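Local coordinates for protein type III pantothenate kinase (Campylobacter jejuni, PDB 2NRH) that probably phosphorylates pantothenate with ATP, the first step in coenzyme A biosynthesis, working as a homodimer of the ASKHA (actin-like ATPase) superfamily, at residues Gly9-Phe15 against Ile26-Phe32; Cys81-Gly87 against Asp99-Ser104; Gly93-Ile98 against Phe110-Ile115; Leu60-Phe64 against Gly198-Ile203. The protein carries 2 engineered substitutions. The contacts are given in a common frame with arbitrary orientation. Numbering follows the deposited sequence.

Interaction 1 (Gly9-Phe15 against Ile26-Phe32). With SO4 (sulfate ion), chain D.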
# COMPACT_ATOMS: atom_id res chain seq x y z
N GLY B 9 15.67 15.67 1.74
CA GLY B 9 14.36 15.19 1.39
C GLY B 9 13.24 16.20 1.69
O GLY B 9 13.49 17.37 2.03
N ASN B 10 12.02 15.74 1.54
CA ASN B 10 10.83 16.46 1.93
C ASN B 10 10.57 16.59 3.43
O ASN B 10 9.82 17.47 3.85
CB ASN B 10 9.62 15.89 1.21
CG ASN B 10 9.63 16.24 -0.28
OD1 ASN B 10 9.75 17.44 -0.68
ND2 ASN B 10 9.51 15.23 -1.13
N SER B 11 11.22 15.75 4.24
CA SER B 11 11.05 15.82 5.69
C SER B 11 12.34 15.92 6.55
O SER B 11 12.31 16.42 7.68
CB SER B 11 10.22 14.61 6.15
OG SER B 11 8.88 14.70 5.68
N ASN B 12 13.43 15.40 5.99
CA ASN B 12 14.69 15.24 6.66
C ASN B 12 15.80 15.68 5.71
O ASN B 12 15.70 15.53 4.48
CB ASN B 12 14.96 13.73 6.97
CG ASN B 12 13.77 13.01 7.63
OD1 ASN B 12 13.33 13.39 8.73
ND2 ASN B 12 13.25 11.96 6.95
N ALA B 13 16.88 16.18 6.29
CA ALA B 13 18.16 16.26 5.60
C ALA B 13 19.06 15.34 6.43
O ALA B 13 19.16 15.48 7.65
CB ALA B 13 18.67 17.67 5.53
N ASN B 14 19.60 14.34 5.74
CA ASN B 14 20.54 13.43 6.29
C ASN B 14 21.93 13.88 5.86
O ASN B 14 22.18 14.11 4.68
CB ASN B 14 20.26 12.03 5.76
CG ASN B 14 18.79 11.63 5.92
OD1 ASN B 14 18.19 11.07 4.98
ND2 ASN B 14 18.21 11.88 7.12
N PHE B 15 22.80 14.03 6.86
CA PHE B 15 24.20 14.46 6.68
C PHE B 15 25.17 13.32 6.95
O PHE B 15 24.88 12.43 7.74
CB PHE B 15 24.51 15.53 7.71
CG PHE B 15 23.87 16.84 7.45
CD1 PHE B 15 24.56 17.83 6.75
CD2 PHE B 15 22.58 17.10 7.90
CE1 PHE B 15 23.98 19.06 6.52
CE2 PHE B 15 21.98 18.32 7.69
CZ PHE B 15 22.69 19.33 7.00
N ILE B 26 13.48 19.79 8.76
CA ILE B 26 13.62 20.87 7.79
C ILE B 26 13.81 22.26 8.43
O ILE B 26 14.64 23.01 7.94
CB ILE B 26 12.52 20.86 6.63
CG1 ILE B 26 12.56 19.55 5.78
CG2 ILE B 26 12.70 22.07 5.67
CD1 ILE B 26 13.97 19.04 5.50
N ASP B 27 13.07 22.56 9.50
CA ASP B 27 13.32 23.71 10.36
C ASP B 27 14.77 23.75 10.84
O ASP B 27 15.47 24.77 10.68
CB ASP B 27 12.38 23.67 11.56
CG ASP B 27 10.90 23.92 11.18
OD1 ASP B 27 10.64 24.45 10.06
OD2 ASP B 27 9.98 23.58 12.00
N GLN B 28 15.25 22.64 11.40
CA GLN B 28 16.66 22.53 11.80
C GLN B 28 17.59 22.78 10.62
O GLN B 28 18.65 23.45 10.75
CB GLN B 28 16.95 21.18 12.49
CG GLN B 28 16.31 21.07 13.93
CD GLN B 28 16.04 19.66 14.39
OE1 GLN B 28 16.30 18.68 13.67
NE2 GLN B 28 15.51 19.53 15.60
N PHE B 29 17.20 22.26 9.45
CA PHE B 29 18.09 22.35 8.32
C PHE B 29 18.22 23.84 7.89
O PHE B 29 19.30 24.34 7.51
CB PHE B 29 17.57 21.49 7.15
CG PHE B 29 18.30 21.77 5.84
CD1 PHE B 29 19.56 21.25 5.61
CD2 PHE B 29 17.74 22.59 4.88
CE1 PHE B 29 20.23 21.49 4.45
CE2 PHE B 29 18.43 22.87 3.67
CZ PHE B 29 19.66 22.33 3.47
N LEU B 30 17.10 24.54 7.95
CA LEU B 30 17.09 25.90 7.48
C LEU B 30 17.98 26.85 8.36
O LEU B 30 18.44 27.89 7.88
CB LEU B 30 15.64 26.40 7.36
CG LEU B 30 14.82 25.69 6.26
CD1 LEU B 30 13.32 25.93 6.39
CD2 LEU B 30 15.30 26.10 4.89
N GLU B 31 18.26 26.44 9.60
CA GLU B 31 19.03 27.24 10.57
C GLU B 31 20.48 26.81 10.68
O GLU B 31 21.22 27.39 11.47
CB GLU B 31 18.48 27.08 12.00
CG GLU B 31 17.07 27.58 12.25
CD GLU B 31 16.91 29.05 11.92
OE1 GLU B 31 17.76 29.87 12.36
OE2 GLU B 31 15.92 29.37 11.23
N PHE B 32 20.85 25.75 9.97
CA PHE B 32 22.17 25.18 10.00
C PHE B 32 23.12 26.18 9.33
O PHE B 32 22.81 26.79 8.30
CB PHE B 32 22.11 23.86 9.24
CG PHE B 32 23.37 23.02 9.31
CD1 PHE B 32 23.69 22.29 10.44
CD2 PHE B 32 24.21 22.90 8.19
CE1 PHE B 32 24.83 21.46 10.47
CE2 PHE B 32 25.37 22.09 8.22
CZ PHE B 32 25.67 21.37 9.35
S SO4 D . 11.95 12.16 3.48
O1 SO4 D . 12.07 10.71 3.54
O2 SO4 D . 10.76 12.51 4.27
O3 SO4 D . 13.13 12.77 4.06
O4 SO4 D . 11.77 12.60 2.08
O HOH W 1 10.74 18.39 8.88
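No direct hydrogen bond crosses this contact; the polar link is a water that donates to Ser11 O (2.8 Å) and accepts from Ile26 N (3.1 Å), tying the turn before one strand to the first turn of a short helix. Gly9-Asn12 form that turn, with Gly9 N bonded to Asn12 O at 2.7 Å. One side of it is pressed by Ile26, whose CD1 lies 3.7 Å from both Ser11 C and Asn12 N. A sulfate, probably from the crystallisation liquor, sits on the turn as well, held by weak hydrogen bonds from Asn10 N to O4 (3.2 Å) and Asn12 N to O3 (3.3 Å). An ideal CB on Gly9 would run into this ion. The turn belongs to the predicted ATP site, and this glycine-containing turn between the first two strands probably serves as the phosphate-binding loop, as in other ASKHA kinases, so the sulfate may mark a phosphate position. Farther along, the contact becomes greasy: Ala13 CB meets Phe29 CD1 at 3.7 Å, Phe15 CZ reaches the edge of the Phe29 ring, and the Phe15 and Phe32 rings pair obliquely, centroids 4.8 Å apart and planes at 41°. Strand 12-16 runs between strands 4-8 and 21-25; helix 26-30 follows the latter directly, and Phe29 also packs on Ile8 and on Leu51 of helix 48-53.

Interaction 2 (Cys81-Gly87 against Asp99-Ser104)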
# COMPACT_ATOMS: atom_id res chain seq x y z
N CYS B 81 20.94 3.93 -6.61
CA CYS B 81 21.24 2.95 -7.66
C CYS B 81 22.67 3.04 -8.18
O CYS B 81 23.15 2.15 -8.88
CB CYS B 81 20.27 3.08 -8.84
SG CYS B 81 18.62 2.54 -8.41
N TYR B 82 23.31 4.15 -7.89
CA TYR B 82 24.47 4.53 -8.64
C TYR B 82 25.68 3.59 -8.45
O TYR B 82 26.46 3.43 -9.39
CB TYR B 82 24.89 5.94 -8.24
CG TYR B 82 25.71 6.65 -9.29
CD1 TYR B 82 25.25 6.73 -10.61
CD2 TYR B 82 26.93 7.23 -8.98
CE1 TYR B 82 25.97 7.37 -11.57
CE2 TYR B 82 27.66 7.90 -9.97
CZ TYR B 82 27.15 7.96 -11.25
OH TYR B 82 27.81 8.63 -12.24
N THR B 83 25.90 3.03 -7.24
CA THR B 83 27.09 2.16 -7.04
C THR B 83 26.77 0.69 -7.41
O THR B 83 27.58 -0.21 -7.18
CB THR B 83 27.62 2.22 -5.63
OG1 THR B 83 26.57 1.87 -4.73
CG2 THR B 83 28.10 3.58 -5.31
N ILE B 84 25.59 0.48 -7.98
CA ILE B 84 25.09 -0.86 -8.30
C ILE B 84 25.08 -1.11 -9.81
O ILE B 84 24.60 -0.29 -10.58
CB ILE B 84 23.71 -1.12 -7.56
CG1 ILE B 84 24.02 -1.34 -6.06
CG2 ILE B 84 22.95 -2.34 -8.09
CD1 ILE B 84 23.21 -0.55 -5.15
N GLU B 85 25.67 -2.24 -10.21
CA GLU B 85 25.81 -2.66 -11.61
C GLU B 85 24.64 -3.50 -12.02
O GLU B 85 24.18 -3.41 -13.13
CB GLU B 85 27.12 -3.45 -11.80
CG GLU B 85 28.45 -2.56 -11.94
CD GLU B 85 29.79 -3.30 -11.52
OE1 GLU B 85 29.87 -4.58 -11.46
OE2 GLU B 85 30.76 -2.57 -11.22
N ASP B 86 24.21 -4.37 -11.12
CA ASP B 86 23.11 -5.30 -11.35
C ASP B 86 22.49 -5.48 -10.01
O ASP B 86 23.23 -5.64 -9.02
CB ASP B 86 23.61 -6.68 -11.79
CG ASP B 86 24.34 -6.62 -13.09
OD1 ASP B 86 23.65 -6.59 -14.14
OD2 ASP B 86 25.61 -6.57 -13.05
N GLY B 87 21.16 -5.47 -9.97
CA GLY B 87 20.43 -5.65 -8.74
C GLY B 87 19.11 -4.89 -8.60
O GLY B 87 18.72 -4.09 -9.46
N ASP B 99 13.76 -0.10 -7.50
CA ASP B 99 14.36 0.16 -8.83
C ASP B 99 15.21 -1.03 -9.33
O ASP B 99 15.92 -1.70 -8.57
CB ASP B 99 15.20 1.43 -8.79
CG ASP B 99 14.33 2.71 -8.72
OD1 ASP B 99 13.67 3.02 -9.75
OD2 ASP B 99 14.33 3.38 -7.63
N ILE B 100 15.15 -1.26 -10.63
CA ILE B 100 15.81 -2.42 -11.19
C ILE B 100 16.98 -2.07 -12.09
O ILE B 100 16.81 -1.38 -13.09
CB ILE B 100 14.79 -3.37 -11.90
CG1 ILE B 100 13.71 -3.86 -10.89
CG2 ILE B 100 15.54 -4.59 -12.49
CD1 ILE B 100 12.66 -2.84 -10.51
N ILE B 101 18.18 -2.53 -11.70
CA ILE B 101 19.40 -2.30 -12.45
C ILE B 101 19.94 -3.60 -13.09
O ILE B 101 19.96 -4.71 -12.49
CB ILE B 101 20.50 -1.64 -11.56
CG1 ILE B 101 19.90 -0.49 -10.69
CG2 ILE B 101 21.71 -1.15 -12.41
CD1 ILE B 101 19.39 0.76 -11.44
N SER B 102 20.33 -3.47 -14.35
CA SER B 102 20.88 -4.57 -15.09
C SER B 102 21.93 -3.98 -15.95
O SER B 102 21.64 -3.21 -16.84
CB SER B 102 19.86 -5.28 -15.94
OG SER B 102 20.51 -6.31 -16.68
N ASN B 103 23.18 -4.29 -15.62
CA ASN B 103 24.24 -3.90 -16.47
C ASN B 103 24.44 -2.39 -16.50
O ASN B 103 24.74 -1.79 -17.56
CB ASN B 103 24.00 -4.46 -17.88
CG ASN B 103 25.24 -5.07 -18.44
OD1 ASN B 103 25.92 -4.45 -19.26
ND2 ASN B 103 25.59 -6.24 -17.95
N SER B 104 24.31 -1.79 -15.31
CA SER B 104 24.37 -0.38 -15.16
C SER B 104 23.28 0.32 -15.97
O SER B 104 23.45 1.50 -16.33
CB SER B 104 25.78 0.16 -15.61
OG SER B 104 26.85 -0.22 -14.76
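Look first at Ile101: with both chi angles in m, its CD1 comes within 3.6 Å of Cys81 CB, while its CG2 lies against the backbone of the other segment, 3.4 Å from Glu85 O. Cys81, also m, places SG 3.6 Å from Asp99 CB. Asp86 starts away from the strand, but its m rotamer brings OD1 back to accept a hydrogen bond from Asn103 N (2.8 Å). In the same positive-phi turn, Ser104 N donates to Glu85 O (2.7 Å). Gly87 pairs with Ile101 (Gly87 N to Ile101 O 2.9 Å, Ile101 N to Gly87 O 2.8 Å) at backbone angles that would jam a CB against the preceding carbonyl. The Asp99 carboxylate turns to His106 and, in a salt bridge, to Arg77, a predicted substrate-binding residue. A type I turn from Cys81 to Ile84 (Ile84 N to Cys81 O 3.1 Å) leads from helix 75-81 towards strand 87-92, antiparallel neighbour of strand 95-102 in the C-terminal domain's sheet; helix 194-204 packs against Thr83 and Ile84.

Interaction 3 (Gly93-Ile98 against Phe110-Ile115). With SO4 (sulfate ion), chain D.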
# COMPACT_ATOMS: atom_id res chain seq x y z
N GLY B 93 11.62 4.13 3.28
CA GLY B 93 11.38 5.22 4.24
C GLY B 93 9.91 5.60 4.18
O GLY B 93 9.03 4.74 4.25
N SER B 94 9.67 6.90 4.01
CA SER B 94 8.34 7.50 3.91
C SER B 94 7.58 6.93 2.77
O SER B 94 6.36 6.89 2.79
CB SER B 94 8.46 8.98 3.58
OG SER B 94 9.40 9.54 4.42
N ALA B 95 8.32 6.60 1.74
CA ALA B 95 7.82 5.91 0.57
C ALA B 95 8.77 4.73 0.43
O ALA B 95 9.86 4.72 1.00
CB ALA B 95 7.90 6.83 -0.66
N ILE B 96 8.33 3.72 -0.27
CA ILE B 96 9.14 2.55 -0.64
C ILE B 96 9.30 2.62 -2.18
O ILE B 96 8.33 2.56 -2.92
CB ILE B 96 8.44 1.26 -0.16
CG1 ILE B 96 8.51 1.20 1.38
CG2 ILE B 96 9.05 -0.02 -0.76
CD1 ILE B 96 7.75 -0.01 2.00
N THR B 97 10.52 2.84 -2.65
CA THR B 97 10.80 2.80 -4.10
C THR B 97 11.63 1.57 -4.41
O THR B 97 12.53 1.23 -3.67
CB THR B 97 11.49 4.07 -4.56
OG1 THR B 97 12.75 4.18 -3.86
CG2 THR B 97 10.60 5.25 -4.23
N ILE B 98 11.25 0.87 -5.47
CA ILE B 98 11.94 -0.35 -5.92
C ILE B 98 12.46 -0.10 -7.33
O ILE B 98 11.71 0.14 -8.25
CB ILE B 98 11.00 -1.59 -5.88
CG1 ILE B 98 10.46 -1.86 -4.49
CG2 ILE B 98 11.75 -2.86 -6.27
CD1 ILE B 98 9.08 -1.35 -4.22
N PHE B 110 9.29 1.14 -9.25
CA PHE B 110 7.94 1.46 -8.77
C PHE B 110 7.90 1.84 -7.31
O PHE B 110 8.88 1.68 -6.58
CB PHE B 110 6.94 0.36 -9.06
CG PHE B 110 7.33 -0.97 -8.50
CD1 PHE B 110 6.74 -1.43 -7.30
CD2 PHE B 110 8.28 -1.78 -9.16
CE1 PHE B 110 7.11 -2.67 -6.75
CE2 PHE B 110 8.63 -3.05 -8.65
CZ PHE B 110 8.06 -3.51 -7.43
N ILE B 111 6.71 2.31 -6.91
CA ILE B 111 6.54 3.01 -5.63
C ILE B 111 5.37 2.44 -4.84
O ILE B 111 4.25 2.06 -5.36
CB ILE B 111 6.36 4.58 -5.83
CG1 ILE B 111 7.43 5.16 -6.74
CG2 ILE B 111 6.27 5.34 -4.48
CD1 ILE B 111 7.06 6.49 -7.27
N LEU B 112 5.63 2.39 -3.56
CA LEU B 112 4.62 1.89 -2.62
C LEU B 112 4.48 2.90 -1.49
O LEU B 112 5.43 3.61 -1.18
CB LEU B 112 5.18 0.57 -2.09
CG LEU B 112 4.74 -0.84 -2.53
CD1 LEU B 112 4.27 -0.88 -3.88
CD2 LEU B 112 5.82 -1.89 -2.31
N PRO B 113 3.35 2.90 -0.77
CA PRO B 113 3.48 3.73 0.45
C PRO B 113 4.54 3.19 1.42
O PRO B 113 4.80 1.96 1.46
CB PRO B 113 2.07 3.66 1.11
CG PRO B 113 1.14 3.16 0.04
CD PRO B 113 2.06 2.19 -0.79
N GLY B 114 5.18 4.10 2.15
CA GLY B 114 5.92 3.75 3.35
C GLY B 114 5.03 3.13 4.40
O GLY B 114 3.81 3.33 4.41
N ILE B 115 5.63 2.36 5.28
CA ILE B 115 4.93 1.56 6.30
C ILE B 115 4.09 2.39 7.27
O ILE B 115 2.92 2.03 7.55
CB ILE B 115 5.94 0.63 7.07
CG1 ILE B 115 6.55 -0.38 6.11
CG2 ILE B 115 5.27 -0.10 8.25
CD1 ILE B 115 7.55 -1.28 6.79
S SO4 D . 11.95 12.16 3.48
O1 SO4 D . 12.07 10.71 3.54
O2 SO4 D . 10.76 12.51 4.27
O3 SO4 D . 13.13 12.77 4.06
O4 SO4 D . 11.77 12.60 2.08
O HOH W 2 8.88 2.09 4.95
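Gly93 O receives a hydrogen bond from a water (2.7 Å) that in turn accepts one from Ile115 N (3.3 Å), bridging the two segments. Ser94 faces two ways: OG donates to O1 of the sulfate at 3.0 Å, consistent with its predicted role in ATP binding, while its carbonyl O takes a weak bond from Gly114 N (3.1 Å). Gly114 is the N-cap of the next helix, and a CB there would clash with Gly93 O and Ser94 O. Ala95 opens the regular antiparallel pairing, opposite Pro113. Ile96 exchanges two bonds with Leu112 (N to O 3.0 Å, O to N 2.8 Å). Thr97, on the other face, sets CG2 4.0 Å from Ile111 CG1. Ile98 closes with another bonded pair, its N 2.7 Å from Phe110 O and its O 2.8 Å from Phe110 N, and lays CB over the Phe110 ring in a CH-pi contact, 4.0 Å from the centroid. In this hairpin strand 105-113 is outermost in its sheet within the chain, with strand 95-102 between it and strand 87-92; helix 146-165 packs on the Ile96, Phe110 and Leu112 face, and Tyr152 of the second subunit meets the Phe110 ring.

Interaction 4 (Leu60-Phe64 against Gly198-Ile203)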
# COMPACT_ATOMS: atom_id res chain seq x y z
N LEU B 60 25.35 18.09 -6.34
CA LEU B 60 25.98 17.01 -7.04
C LEU B 60 25.12 16.48 -8.18
O LEU B 60 25.60 15.68 -9.01
CB LEU B 60 26.31 15.86 -6.10
CG LEU B 60 27.47 15.91 -5.10
CD1 LEU B 60 27.77 14.47 -4.67
CD2 LEU B 60 28.75 16.62 -5.58
N GLU B 61 23.84 16.87 -8.18
CA GLU B 61 22.90 16.30 -9.17
C GLU B 61 23.41 16.34 -10.62
O GLU B 61 23.28 15.35 -11.32
CB GLU B 61 21.52 16.95 -9.07
CG GLU B 61 20.53 16.52 -10.14
CD GLU B 61 19.08 16.78 -9.68
OE1 GLU B 61 18.93 17.43 -8.62
OE2 GLU B 61 18.11 16.39 -10.37
N PRO B 62 23.97 17.50 -11.07
CA PRO B 62 24.44 17.60 -12.48
C PRO B 62 25.53 16.61 -12.86
O PRO B 62 25.70 16.36 -14.05
CB PRO B 62 24.96 19.05 -12.60
CG PRO B 62 24.19 19.82 -11.44
CD PRO B 62 24.15 18.78 -10.34
N TYR B 63 26.24 16.04 -11.89
CA TYR B 63 27.34 15.11 -12.16
C TYR B 63 26.91 13.66 -12.34
O TYR B 63 27.69 12.82 -12.83
CB TYR B 63 28.40 15.23 -11.06
CG TYR B 63 29.00 16.61 -11.00
CD1 TYR B 63 30.10 16.94 -11.79
CD2 TYR B 63 28.44 17.62 -10.18
CE1 TYR B 63 30.65 18.20 -11.76
CE2 TYR B 63 28.98 18.89 -10.16
CZ TYR B 63 30.10 19.17 -10.95
OH TYR B 63 30.68 20.43 -10.97
N PHE B 64 25.66 13.37 -11.97
CA PHE B 64 25.16 12.00 -12.04
C PHE B 64 24.82 11.61 -13.46
O PHE B 64 23.84 12.10 -14.01
CB PHE B 64 23.91 11.83 -11.13
CG PHE B 64 24.25 11.47 -9.69
CD1 PHE B 64 24.46 10.15 -9.32
CD2 PHE B 64 24.37 12.46 -8.74
CE1 PHE B 64 24.79 9.84 -8.03
CE2 PHE B 64 24.72 12.16 -7.45
CZ PHE B 64 24.92 10.85 -7.08
N GLY B 198 26.70 6.48 -3.49
CA GLY B 198 26.52 7.14 -4.79
C GLY B 198 27.13 8.52 -4.84
O GLY B 198 27.90 8.85 -5.77
N MET B 199 26.81 9.34 -3.83
CA MET B 199 27.46 10.67 -3.69
C MET B 199 29.00 10.60 -3.55
O MET B 199 29.72 11.40 -4.13
CB MET B 199 26.85 11.44 -2.53
CG MET B 199 25.30 11.63 -2.60
SD MET B 199 24.66 12.44 -1.10
CE MET B 199 25.28 14.00 -1.41
N LYS B 200 29.49 9.64 -2.76
CA LYS B 200 30.93 9.42 -2.61
C LYS B 200 31.54 9.14 -3.98
O LYS B 200 32.56 9.73 -4.34
CB LYS B 200 31.19 8.22 -1.67
CG LYS B 200 32.18 8.54 -0.55
CD LYS B 200 31.58 8.22 0.82
CE LYS B 200 32.33 8.95 1.98
NZ LYS B 200 32.24 8.21 3.31
N LYS B 201 30.89 8.25 -4.74
CA LYS B 201 31.33 7.88 -6.08
C LYS B 201 31.38 9.06 -7.00
O LYS B 201 32.31 9.16 -7.80
CB LYS B 201 30.47 6.77 -6.69
CG LYS B 201 30.87 6.37 -8.12
CD LYS B 201 30.15 5.09 -8.62
CE LYS B 201 29.92 5.13 -10.21
NZ LYS B 201 29.24 3.92 -10.86
N ILE B 202 30.40 9.96 -6.91
CA ILE B 202 30.44 11.15 -7.79
C ILE B 202 31.70 11.99 -7.58
O ILE B 202 32.25 12.55 -8.54
CB ILE B 202 29.19 12.05 -7.66
CG1 ILE B 202 28.04 11.48 -8.50
CG2 ILE B 202 29.50 13.55 -7.98
CD1 ILE B 202 28.43 10.86 -9.79
N ILE B 203 32.13 12.06 -6.33
CA ILE B 203 33.23 12.90 -5.92
C ILE B 203 34.55 12.26 -6.32
O ILE B 203 35.48 12.96 -6.71
CB ILE B 203 33.18 13.20 -4.43
CG1 ILE B 203 32.05 14.19 -4.16
CG2 ILE B 203 34.43 13.90 -3.95
CD1 ILE B 203 31.29 13.96 -2.90
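Gly198 opens the helical side, its carbonyl O 3.8 Å from Phe64 CZ; an ideal CB here would stand 3.9 Å from Phe64 CE1. One residue on, Met199 offers CB to Leu60 CD1 (3.8 Å), and its N lies at the edge of the Phe64 ring. Lys200 and Lys201 leave the interface, Lys201 turning to Tyr82, where NZ is hydrogen-bonded to the carbonyl O and makes a cation-pi contact with the ring. The fold explains the meeting: ASKHA kinases consist of two related domains, and here helix 194-204, near the C-terminus, packs back against the connection that leaves strand 57-59, the last strand of the N-terminal sheet, through a 3-10 turn at 61-63. Ile202 is at the centre of the contact. Its CG1 sits over the Phe64 face, 3.5 Å from the centroid and 11° off the normal, a close CH-pi contact, while CG2 touches Tyr63 CB (3.7 Å) and Leu60 CD1 (3.8 Å). Last comes Ile203, whose CD1 reaches Leu60 CD1 at 4.0 Å.

Overall arrangement
Interaction 4, the most buried, is held by apolar packing and a CH-pi contact, without a hydrogen bond across it; the other three are partly buried. Interaction 1 also lacks a direct hydrogen bond, combining a water bridge with apolar and aromatic packing. Interactions 2 and 3 share strand 95-102 and rest on backbone pairing, regular in interaction 3 but reduced to one strand pair plus turn bonds among exposed residues in interaction 2; both reach the second subunit. Interactions 1 and 3, in different sheets, touch the same sulfate, probably marking the nucleotide cleft between the domains. Interactions 2 and 4 meet through Tyr82, which packs on Phe64 and Ile202 and reaches Lys201, and through Thr83 on Gly198.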